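Local coordinates for YCAC GENE product (Escherichia coli, PDB 1YAC), which forms an octameric hydrolase of the isochorismatase-like family, with a three-layer alpha-beta-alpha sandwich fold and a substrate that its structure alone does not identify, at the interface of chains A and B. Numbering follows the deposited sequence. Chains: chain A/B, YCAC GENE product.

The interface of chains A and B. Residues chain A 146; chain B 31, 137-138, 148, 152.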
ATOM      1  N   ILE A 146      -1.729   9.412  -9.417  1.00  7.97           N
ATOM      2  CA  ILE A 146      -2.052  10.836  -9.459  1.00  8.36           C
ATOM      3  C   ILE A 146      -2.412  11.276 -10.887  1.00  7.97           C
ATOM      4  O   ILE A 146      -3.421  11.944 -11.088  1.00  7.51           O
ATOM      5  CB  ILE A 146      -0.899  11.708  -8.928  1.00  8.98           C
ATOM      6  CG1 ILE A 146      -0.732  11.478  -7.423  1.00 11.03           C
ATOM      7  CG2 ILE A 146      -1.162  13.189  -9.230  1.00  7.68           C
ATOM      8  CD1 ILE A 146       0.406  12.272  -6.788  1.00 12.88           C
TER
ATOM      9  N   ILE B  31       4.011  12.980  -2.005  1.00  5.07           N
ATOM     10  CA  ILE B  31       4.681  12.596  -3.242  1.00  6.31           C
ATOM     11  C   ILE B  31       6.155  12.475  -2.835  1.00  7.41           C
ATOM     12  O   ILE B  31       6.704  13.425  -2.271  1.00  7.68           O
ATOM     13  CB  ILE B  31       4.546  13.681  -4.346  1.00  6.19           C
ATOM     14  CG1 ILE B  31       3.076  13.864  -4.739  1.00  7.18           C
ATOM     15  CG2 ILE B  31       5.364  13.271  -5.580  1.00  7.72           C
ATOM     16  CD1 ILE B  31       2.860  14.959  -5.769  1.00  6.61           C
ATOM     17  N   THR B 137      -1.406  18.871 -10.271  1.00  5.76           N
ATOM     18  CA  THR B 137      -1.447  18.056  -9.061  1.00  6.89           C
ATOM     19  C   THR B 137      -0.188  17.268  -8.743  1.00  8.41           C
ATOM     20  O   THR B 137       0.008  16.860  -7.594  1.00  7.47           O
ATOM     21  CB  THR B 137      -2.654  17.099  -9.077  1.00  6.31           C
ATOM     22  OG1 THR B 137      -2.534  16.201 -10.180  1.00  6.78           O
ATOM     23  CG2 THR B 137      -3.956  17.882  -9.210  1.00  5.77           C
ATOM     24  N   ASP B 138       0.618  16.976  -9.765  1.00  7.78           N
ATOM     25  CA  ASP B 138       1.853  16.246  -9.515  1.00  8.14           C
ATOM     26  C   ASP B 138       3.077  17.145  -9.296  1.00  8.41           C
ATOM     27  O   ASP B 138       4.178  16.645  -9.057  1.00  9.41           O
ATOM     28  CB  ASP B 138       2.086  15.123 -10.541  1.00  6.43           C
ATOM     29  CG  ASP B 138       2.327  15.627 -11.948  1.00  7.96           C
ATOM     30  OD1 ASP B 138       2.104  16.826 -12.233  1.00  7.24           O
ATOM     31  OD2 ASP B 138       2.738  14.795 -12.788  1.00  6.56           O
ATOM     32  N   ARG B 148      -4.196  16.033   0.558  1.00  7.41           N
ATOM     33  CA  ARG B 148      -4.190  16.198  -0.890  1.00  8.01           C
ATOM     34  C   ARG B 148      -5.584  15.987  -1.498  1.00  8.06           C
ATOM     35  O   ARG B 148      -6.116  16.878  -2.156  1.00  7.96           O
ATOM     36  CB  ARG B 148      -3.227  15.213  -1.552  1.00  9.51           C
ATOM     37  CG  ARG B 148      -3.250  15.303  -3.085  1.00 12.16           C
ATOM     38  CD  ARG B 148      -2.280  14.359  -3.749  1.00 18.11           C
ATOM     39  NE  ARG B 148      -2.733  12.977  -3.736  1.00 19.97           N
ATOM     40  CZ  ARG B 148      -1.956  11.906  -3.559  1.00 20.11           C
ATOM     41  NH1 ARG B 148      -0.653  12.005  -3.347  1.00 20.80           N
ATOM     42  NH2 ARG B 148      -2.486  10.709  -3.695  1.00 19.68           N
ATOM     43  N   TRP B 152      -8.161  18.342  -3.611  1.00  7.91           N
ATOM     44  CA  TRP B 152      -8.604  18.046  -4.980  1.00  7.25           C
ATOM     45  C   TRP B 152     -10.098  18.190  -5.062  1.00  7.58           C
ATOM     46  O   TRP B 152     -10.614  18.789  -6.008  1.00  8.58           O
ATOM     47  CB  TRP B 152      -8.277  16.618  -5.401  1.00  5.48           C
ATOM     48  CG  TRP B 152      -6.867  16.417  -5.776  1.00  6.89           C
ATOM     49  CD1 TRP B 152      -5.820  17.244  -5.511  1.00  6.22           C
ATOM     50  CD2 TRP B 152      -6.319  15.258  -6.412  1.00  7.46           C
ATOM     51  NE1 TRP B 152      -4.647  16.666  -5.922  1.00  8.94           N
ATOM     52  CE2 TRP B 152      -4.923  15.442  -6.478  1.00  8.21           C
ATOM     53  CE3 TRP B 152      -6.877  14.078  -6.926  1.00  9.20           C
ATOM     54  CZ2 TRP B 152      -4.063  14.483  -7.037  1.00  8.44           C
ATOM     55  CZ3 TRP B 152      -6.014  13.117  -7.489  1.00  9.92           C
ATOM     56  CH2 TRP B 152      -4.625  13.334  -7.534  1.00  9.58           C
TER
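In this isochorismatase-like fold, the first turn of helix 145-158 of chain A pushes A:Ile146 into a recess of chain B formed by B:Ile31, B:Thr137, B:Asp138 and two residues of the same helix in the partner, B:Arg148 and B:Trp152. The A-B interface is not an exact two-fold. Chain B hides 83 Å² of A:Ile146, and the contact is van der Waals packing, its polar atoms too far apart to bond between chains. The two branches of the isoleucine divide the work. CG1 stands anti to the carbonyl carbon (chi1 -68°) and the chain runs on extended (chi2 179°), carrying CD1 out to B:Arg148 and B:Ile31. There CD1 lies over one face of the B:Arg148 guanidinium, near its rim, 3.6 Å from NH1, and meets B:Ile31 CG1 at 3.7 Å. The arginine chain bends at chi3 (75°), and its NE lies 3.7 Å above one face of the B:Trp152 ring; B:Thr137 CG2 lies 3.4 Å above the opposite face, so the indole is sandwiched. The other branch, CG2, touches the hydroxyl OG1 of B:Thr137 at 3.4 Å. It also reaches CZ2 and CH2 of the tryptophan's six-membered ring, 3.9 Å from CH2, the side chains crossing at about a right angle. B:Asp138 adds its CB. An alanine here would probably open a gap between B:Ile31, B:Arg148 and B:Trp152, leaving the guanidinium face and threonine hydroxyl without their methyl contacts.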